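Side-chain contacts in chitin oligosaccahride binding protein NagB1 (Paenibacillus sp. FPU-7, PDB 7EHP), which binds chitin oligosaccharides, such as N,N'-diacetylchitobiose and N,N',N''-triacetylchitotriose, as an extracellular solute-binding protein, probably delivering them to a sugar transporter: residues A[215-218]-A[222-225]; A[262-267]-A[342-347]. One frame throughout, in Å; residues are numbered along the deposited sequence.

Interaction 1 (A[215-218]-A[222-225]); sequences YLQE and GQKY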
ATOM      1  N   TYR A 215       8.349  -9.415 -19.328  1.00 17.91           N
ATOM      2  CA  TYR A 215       9.064  -8.479 -18.467  1.00 19.90           C
ATOM      3  C   TYR A 215       8.500  -8.492 -17.048  1.00 20.44           C
ATOM      4  O   TYR A 215       9.245  -8.350 -16.075  1.00 14.91           O
ATOM      5  CB  TYR A 215       8.994  -7.074 -19.056  1.00 20.81           C
ATOM      6  CG  TYR A 215       9.746  -6.925 -20.363  1.00 20.67           C
ATOM      7  CD1 TYR A 215      10.577  -7.930 -20.822  1.00 18.85           C
ATOM      8  CD2 TYR A 215       9.641  -5.761 -21.117  1.00 19.14           C
ATOM      9  CE1 TYR A 215      11.278  -7.799 -21.999  1.00 18.74           C
ATOM     10  CE2 TYR A 215      10.345  -5.618 -22.297  1.00 21.59           C
ATOM     11  CZ  TYR A 215      11.165  -6.646 -22.730  1.00 21.73           C
ATOM     12  OH  TYR A 215      11.866  -6.517 -23.904  1.00 20.24           O
ATOM     13  N   LEU A 216       7.187  -8.633 -16.919  1.00 24.47           N
ATOM     14  CA  LEU A 216       6.600  -9.059 -15.663  1.00 17.02           C
ATOM     15  C   LEU A 216       6.820 -10.557 -15.531  1.00 26.79           C
ATOM     16  O   LEU A 216       6.562 -11.306 -16.477  1.00 23.31           O
ATOM     17  CB  LEU A 216       5.112  -8.727 -15.639  1.00 18.40           C
ATOM     18  CG  LEU A 216       4.823  -7.266 -15.307  1.00 16.72           C
ATOM     19  CD1 LEU A 216       3.389  -6.886 -15.672  1.00 14.35           C
ATOM     20  CD2 LEU A 216       5.080  -7.018 -13.810  1.00 17.59           C
ATOM     21  N   GLN A 217       7.313 -10.986 -14.374  1.00 18.97           N
ATOM     22  CA  GLN A 217       7.737 -12.367 -14.164  1.00 20.77           C
ATOM     23  C   GLN A 217       6.691 -13.386 -14.603  1.00 25.01           C
ATOM     24  O   GLN A 217       5.549 -13.370 -14.135  1.00 21.03           O
ATOM     25  CB  GLN A 217       8.068 -12.566 -12.694  1.00 22.30           C
ATOM     26  CG  GLN A 217       8.369 -13.994 -12.326  1.00 23.73           C
ATOM     27  CD  GLN A 217       9.239 -14.069 -11.105  1.00 25.19           C
ATOM     28  OE1 GLN A 217       9.192 -13.189 -10.243  1.00 28.51           O
ATOM     29  NE2 GLN A 217      10.041 -15.117 -11.013  1.00 23.25           N
ATOM     30  N   GLU A 218       7.095 -14.292 -15.486  1.00 25.37           N
ATOM     31  CA  GLU A 218       6.185 -15.313 -15.985  1.00 24.54           C
ATOM     32  C   GLU A 218       5.884 -16.353 -14.913  1.00 21.80           C
ATOM     33  O   GLU A 218       6.704 -16.629 -14.035  1.00 25.45           O
ATOM     34  CB  GLU A 218       6.781 -15.999 -17.208  1.00 25.99           C
ATOM     35  CG  GLU A 218       6.913 -15.091 -18.405  1.00 27.31           C
ATOM     36  CD  GLU A 218       7.697 -15.757 -19.512  1.00 29.80           C
ATOM     37  OE1 GLU A 218       8.904 -15.451 -19.659  1.00 27.97           O
ATOM     38  OE2 GLU A 218       7.102 -16.614 -20.199  1.00 29.74           O
ATOM     39  N   GLY A 222       0.977 -18.340  -9.741  1.00 18.66           N
ATOM     40  CA  GLY A 222       1.135 -19.312  -8.683  1.00 22.91           C
ATOM     41  C   GLY A 222       1.813 -18.826  -7.419  1.00 25.29           C
ATOM     42  O   GLY A 222       1.895 -19.590  -6.455  1.00 29.60           O
ATOM     43  N   GLN A 223       2.293 -17.588  -7.369  1.00 24.56           N
ATOM     44  CA  GLN A 223       3.168 -17.134  -6.295  1.00 23.67           C
ATOM     45  C   GLN A 223       2.479 -16.101  -5.418  1.00 18.85           C
ATOM     46  O   GLN A 223       1.934 -15.112  -5.921  1.00 16.57           O
ATOM     47  CB  GLN A 223       4.457 -16.555  -6.869  1.00 25.75           C
ATOM     48  CG  GLN A 223       5.308 -17.591  -7.564  1.00 28.16           C
ATOM     49  CD  GLN A 223       6.083 -16.996  -8.706  1.00 37.78           C
ATOM     50  OE1 GLN A 223       6.635 -15.891  -8.590  1.00 39.44           O
ATOM     51  NE2 GLN A 223       6.079 -17.686  -9.844  1.00 42.84           N
ATOM     52  N   LYS A 224       2.544 -16.321  -4.105  1.00 16.84           N
ATOM     53  CA  LYS A 224       2.081 -15.363  -3.108  1.00 16.83           C
ATOM     54  C   LYS A 224       2.955 -14.108  -3.124  1.00 16.49           C
ATOM     55  O   LYS A 224       4.107 -14.130  -3.563  1.00 19.48           O
ATOM     56  CB  LYS A 224       2.106 -15.993  -1.703  1.00 20.07           C
ATOM     57  CG  LYS A 224       3.480 -16.587  -1.271  1.00 23.95           C
ATOM     58  CD  LYS A 224       3.419 -17.417   0.056  1.00 33.32           C
ATOM     59  CE  LYS A 224       4.567 -18.457   0.189  1.00 43.47           C
ATOM     60  NZ  LYS A 224       4.281 -19.804  -0.435  1.00 35.39           N
ATOM     61  N   TYR A 225       2.395 -13.013  -2.603  1.00 18.84           N
ATOM     62  CA  TYR A 225       3.063 -11.712  -2.574  1.00 17.09           C
ATOM     63  C   TYR A 225       4.540 -11.779  -2.180  1.00 18.18           C
ATOM     64  O   TYR A 225       5.401 -11.233  -2.878  1.00 13.80           O
ATOM     65  CB  TYR A 225       2.299 -10.793  -1.622  1.00 14.95           C
ATOM     66  CG  TYR A 225       2.912  -9.416  -1.410  1.00 17.06           C
ATOM     67  CD1 TYR A 225       3.437  -8.682  -2.475  1.00 18.54           C
ATOM     68  CD2 TYR A 225       2.927  -8.837  -0.144  1.00 16.89           C
ATOM     69  CE1 TYR A 225       3.974  -7.397  -2.278  1.00 15.74           C
ATOM     70  CE2 TYR A 225       3.456  -7.562   0.073  1.00 16.39           C
ATOM     71  CZ  TYR A 225       3.971  -6.849  -0.987  1.00 16.02           C
ATOM     72  OH  TYR A 225       4.489  -5.590  -0.757  1.00 16.43           O
TER
HETATM   73  O   HOH W   1       8.072 -14.125  -7.828  1.00 31.22           O
HETATM   74  O   HOH W   2      10.091 -16.334  -8.397  1.00 33.41           O
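Gln-217 and Gln-223 face each other within one loop. No direct hydrogen bond joins their amides. Gln-223 OE1 lies 4.1 Å from both CD and OE1 of Gln-217, and two such oxygens need a donor between them. The side chains cross at about a right angle, with amide planes 78° apart. Gln-217 has CG on the far side from its backbone N (chi1 173°) and is extended beyond CG, which carries its amide out toward Gln-223. In Gln-223, CG is anti to the carbonyl carbon (chi1 -66°), and the chain bends at chi2 to bring OE1 round to two waters. One water donates to Gln-217 OE1 at 2.8 Å; its link to Gln-223 OE1 is too short and doubtful. The other accepts weakly from Gln-217 NE2 at 2.9 Å, and its leg to Gln-223 OE1, 3.5 Å, is also weak. Gln-217 OE1 also accepts from Phe-160 N, a bond that would limit rotation of this amide. Backbone bonds tie Gln-217 to Phe-158 and Gln-223 to Ser-163. Glu-218 has a long, weak ion pair with Lys-151. The arrangement is an irregular surface loop joining helices 198-213 and 225-233, in the alpha/beta fold of the periplasmic-binding-protein-like solute receptors.

Interaction 2 (A[262-267]-A[342-347]); sequences IGFFSF and IQASEL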
ATOM      1  N   ILE A 262      20.715  -1.980  -3.324  1.00 34.72           N
ATOM      2  CA  ILE A 262      19.280  -1.868  -3.595  1.00 29.27           C
ATOM      3  C   ILE A 262      18.913  -0.394  -3.686  1.00 25.89           C
ATOM      4  O   ILE A 262      19.237   0.391  -2.785  1.00 25.89           O
ATOM      5  CB  ILE A 262      18.445  -2.567  -2.509  1.00 28.84           C
ATOM      6  CG1 ILE A 262      18.431  -4.075  -2.723  1.00 30.55           C
ATOM      7  CG2 ILE A 262      16.998  -2.066  -2.568  1.00 26.73           C
ATOM      8  CD1 ILE A 262      17.804  -4.858  -1.583  1.00 35.58           C
ATOM      9  N   GLY A 263      18.229  -0.015  -4.766  1.00 21.99           N
ATOM     10  CA  GLY A 263      17.758   1.348  -4.938  1.00 24.10           C
ATOM     11  C   GLY A 263      16.280   1.447  -5.274  1.00 20.16           C
ATOM     12  O   GLY A 263      15.552   0.454  -5.236  1.00 20.83           O
ATOM     13  N   PHE A 264      15.827   2.639  -5.637  1.00 17.38           N
ATOM     14  CA  PHE A 264      14.404   2.878  -5.850  1.00 21.92           C
ATOM     15  C   PHE A 264      14.275   4.068  -6.784  1.00 24.51           C
ATOM     16  O   PHE A 264      14.970   5.069  -6.596  1.00 30.50           O
ATOM     17  CB  PHE A 264      13.696   3.153  -4.513  1.00 18.14           C
ATOM     18  CG  PHE A 264      12.223   3.468  -4.634  1.00 18.36           C
ATOM     19  CD1 PHE A 264      11.788   4.749  -4.937  1.00 19.25           C
ATOM     20  CD2 PHE A 264      11.273   2.485  -4.400  1.00 15.63           C
ATOM     21  CE1 PHE A 264      10.434   5.031  -5.043  1.00 19.49           C
ATOM     22  CE2 PHE A 264       9.924   2.751  -4.515  1.00 14.80           C
ATOM     23  CZ  PHE A 264       9.496   4.031  -4.823  1.00 18.62           C
ATOM     24  N   PHE A 265      13.393   3.971  -7.782  1.00 22.43           N
ATOM     25  CA  PHE A 265      13.078   5.134  -8.602  1.00 22.27           C
ATOM     26  C   PHE A 265      11.591   5.160  -8.934  1.00 19.29           C
ATOM     27  O   PHE A 265      10.921   4.127  -8.968  1.00 18.97           O
ATOM     28  CB  PHE A 265      13.930   5.187  -9.890  1.00 23.78           C
ATOM     29  CG  PHE A 265      13.843   3.953 -10.751  1.00 20.24           C
ATOM     30  CD1 PHE A 265      12.828   3.803 -11.678  1.00 20.14           C
ATOM     31  CD2 PHE A 265      14.797   2.958 -10.649  1.00 20.30           C
ATOM     32  CE1 PHE A 265      12.750   2.664 -12.476  1.00 16.48           C
ATOM     33  CE2 PHE A 265      14.727   1.819 -11.440  1.00 18.98           C
ATOM     34  CZ  PHE A 265      13.702   1.676 -12.357  1.00 20.40           C
ATOM     35  N   SER A 266      11.083   6.364  -9.179  1.00 21.47           N
ATOM     36  CA  SER A 266       9.713   6.513  -9.653  1.00 21.84           C
ATOM     37  C   SER A 266       9.566   5.874 -11.032  1.00 20.68           C
ATOM     38  O   SER A 266      10.513   5.826 -11.824  1.00 23.45           O
ATOM     39  CB  SER A 266       9.331   7.990  -9.698  1.00 23.87           C
ATOM     40  OG  SER A 266       8.034   8.165 -10.237  1.00 30.17           O
ATOM     41  N   PHE A 267       8.371   5.356 -11.305  1.00 17.66           N
ATOM     42  CA  PHE A 267       8.131   4.632 -12.548  1.00 19.32           C
ATOM     43  C   PHE A 267       8.384   5.542 -13.744  1.00 19.47           C
ATOM     44  O   PHE A 267       7.990   6.709 -13.721  1.00 20.26           O
ATOM     45  CB  PHE A 267       6.693   4.110 -12.593  1.00 20.41           C
ATOM     46  CG  PHE A 267       6.455   3.130 -13.680  1.00 17.28           C
ATOM     47  CD1 PHE A 267       6.783   1.793 -13.509  1.00 19.33           C
ATOM     48  CD2 PHE A 267       5.949   3.555 -14.907  1.00 23.13           C
ATOM     49  CE1 PHE A 267       6.576   0.876 -14.543  1.00 20.04           C
ATOM     50  CE2 PHE A 267       5.744   2.662 -15.943  1.00 18.64           C
ATOM     51  CZ  PHE A 267       6.065   1.321 -15.772  1.00 24.27           C
ATOM     52  N   ILE A 342      12.401   9.025  -0.227  1.00 36.52           N
ATOM     53  CA  ILE A 342      12.006  10.378   0.172  1.00 37.51           C
ATOM     54  C   ILE A 342      12.239  11.349  -0.976  1.00 37.44           C
ATOM     55  O   ILE A 342      11.403  12.214  -1.272  1.00 40.02           O
ATOM     56  CB  ILE A 342      12.767  10.806   1.441  1.00 40.44           C
ATOM     57  CG1 ILE A 342      12.250  10.036   2.650  1.00 36.76           C
ATOM     58  CG2 ILE A 342      12.620  12.309   1.673  1.00 33.67           C
ATOM     59  CD1 ILE A 342      10.737  10.142   2.814  1.00 37.92           C
ATOM     60  N   GLN A 343      13.383  11.211  -1.639  1.00 41.63           N
ATOM     61  CA  GLN A 343      13.671  11.911  -2.884  1.00 36.49           C
ATOM     62  C   GLN A 343      12.529  11.750  -3.884  1.00 42.87           C
ATOM     63  O   GLN A 343      11.962  12.737  -4.366  1.00 42.91           O
ATOM     64  CB  GLN A 343      14.989  11.356  -3.428  1.00 49.31           C
ATOM     65  CG  GLN A 343      15.526  11.886  -4.727  1.00 51.78           C
ATOM     66  CD  GLN A 343      16.792  11.126  -5.144  1.00 59.87           C
ATOM     67  OE1 GLN A 343      17.224  10.183  -4.466  1.00 59.57           O
ATOM     68  NE2 GLN A 343      17.386  11.532  -6.259  1.00 65.22           N
ATOM     69  N   ALA A 344      12.159  10.499  -4.189  1.00 37.12           N
ATOM     70  CA  ALA A 344      11.117  10.258  -5.182  1.00 40.77           C
ATOM     71  C   ALA A 344       9.741  10.709  -4.712  1.00 38.20           C
ATOM     72  O   ALA A 344       8.850  10.883  -5.546  1.00 41.68           O
ATOM     73  CB  ALA A 344      11.067   8.774  -5.564  1.00 36.17           C
ATOM     74  N   SER A 345       9.543  10.904  -3.407  1.00 39.28           N
ATOM     75  CA  SER A 345       8.251  11.342  -2.897  1.00 37.18           C
ATOM     76  C   SER A 345       8.042  12.837  -3.042  1.00 40.49           C
ATOM     77  O   SER A 345       6.949  13.326  -2.744  1.00 39.70           O
ATOM     78  CB  SER A 345       8.092  10.972  -1.425  1.00 30.90           C
ATOM     79  OG  SER A 345       8.602  12.006  -0.608  1.00 33.17           O
ATOM     80  N   GLU A 346       9.064  13.575  -3.467  1.00 44.42           N
ATOM     81  CA  GLU A 346       8.901  15.007  -3.665  1.00 40.97           C
ATOM     82  C   GLU A 346       7.984  15.306  -4.844  1.00 46.74           C
ATOM     83  O   GLU A 346       7.494  16.434  -4.961  1.00 44.87           O
ATOM     84  CB  GLU A 346      10.277  15.648  -3.857  1.00 43.86           C
ATOM     85  CG  GLU A 346      11.212  15.392  -2.685  1.00 45.81           C
ATOM     86  CD  GLU A 346      12.337  16.395  -2.574  1.00 56.04           C
ATOM     87  OE1 GLU A 346      12.828  16.856  -3.629  1.00 61.19           O
ATOM     88  OE2 GLU A 346      12.723  16.724  -1.429  1.00 58.04           O
ATOM     89  N   LEU A 347       7.729  14.314  -5.704  1.00 46.47           N
ATOM     90  CA  LEU A 347       6.864  14.490  -6.864  1.00 39.95           C
ATOM     91  C   LEU A 347       5.407  14.653  -6.443  1.00 32.53           C
ATOM     92  O   LEU A 347       5.015  14.358  -5.312  1.00 34.50           O
ATOM     93  CB  LEU A 347       6.983  13.303  -7.825  1.00 34.92           C
ATOM     94  CG  LEU A 347       8.372  12.693  -8.005  1.00 42.20           C
ATOM     95  CD1 LEU A 347       8.326  11.468  -8.925  1.00 33.78           C
ATOM     96  CD2 LEU A 347       9.352  13.741  -8.528  1.00 45.54           C
TER
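Ala-344 and Leu-347 meet Phe-264 and Ser-266 in a small contact made by van der Waals packing. The methyl CB of Ala-344 sits at the edge of the Phe-264 ring, in its plane. It lies 3.8 Å from Phe-264 CE1 and 4.1 Å from Phe-264 CD1. The ring reaches the methyl because CG of Phe-264 is anti to the backbone N (chi1 178°). Elsewhere the same ring meets Phe-123 edge-to-face and packs on Val-337 and Met-341 of helix 336-344. Phe-264 with Ala-344 is helix-on-sheet packing in the alpha/beta fold of a solute-binding protein: strand 262-265 pairs antiparallel with strand 109-125, and the 342-344 part of helix 336-344 lies against it. A second touch, loop against turn, joins Leu-347 to Ser-266. One branch of the leucine, CD1, lies 3.6 Å from Ser-266 OG and 3.7 Å from Ser-266 CB. No hydrogen bond crosses between the two segments. Polar bonds instead form within 342-347. Ser-345 OG donates to Ile-342 O at 2.9 Å, tilted 19° from the carbonyl plane. Glu-346 N bonds to Gln-343 O, and a type I turn runs from Ala-344 to Leu-347. From the helix, Glu-340 OE1 accepts from Phe-264 N.

How the interactions relate
Interactions 1 and 2 follow one another along the chain and do not touch. Their centres are about 23 Å apart, and their nearest atoms about 8 Å. Interaction 1 is a surface contact with its centre about 18 Å from the centre of the chain, whereas interaction 2 is partly buried and its centre lies about 15 Å from it. Helix 165-180 is touched from both: Leu-216 and Phe-267 pack on its Met-171. Strand 109-125 pairs antiparallel with strand 262-265 of interaction 2. The side chain of Phe-264 is about 12 Å from a bound NAG, so it does not touch that sugar.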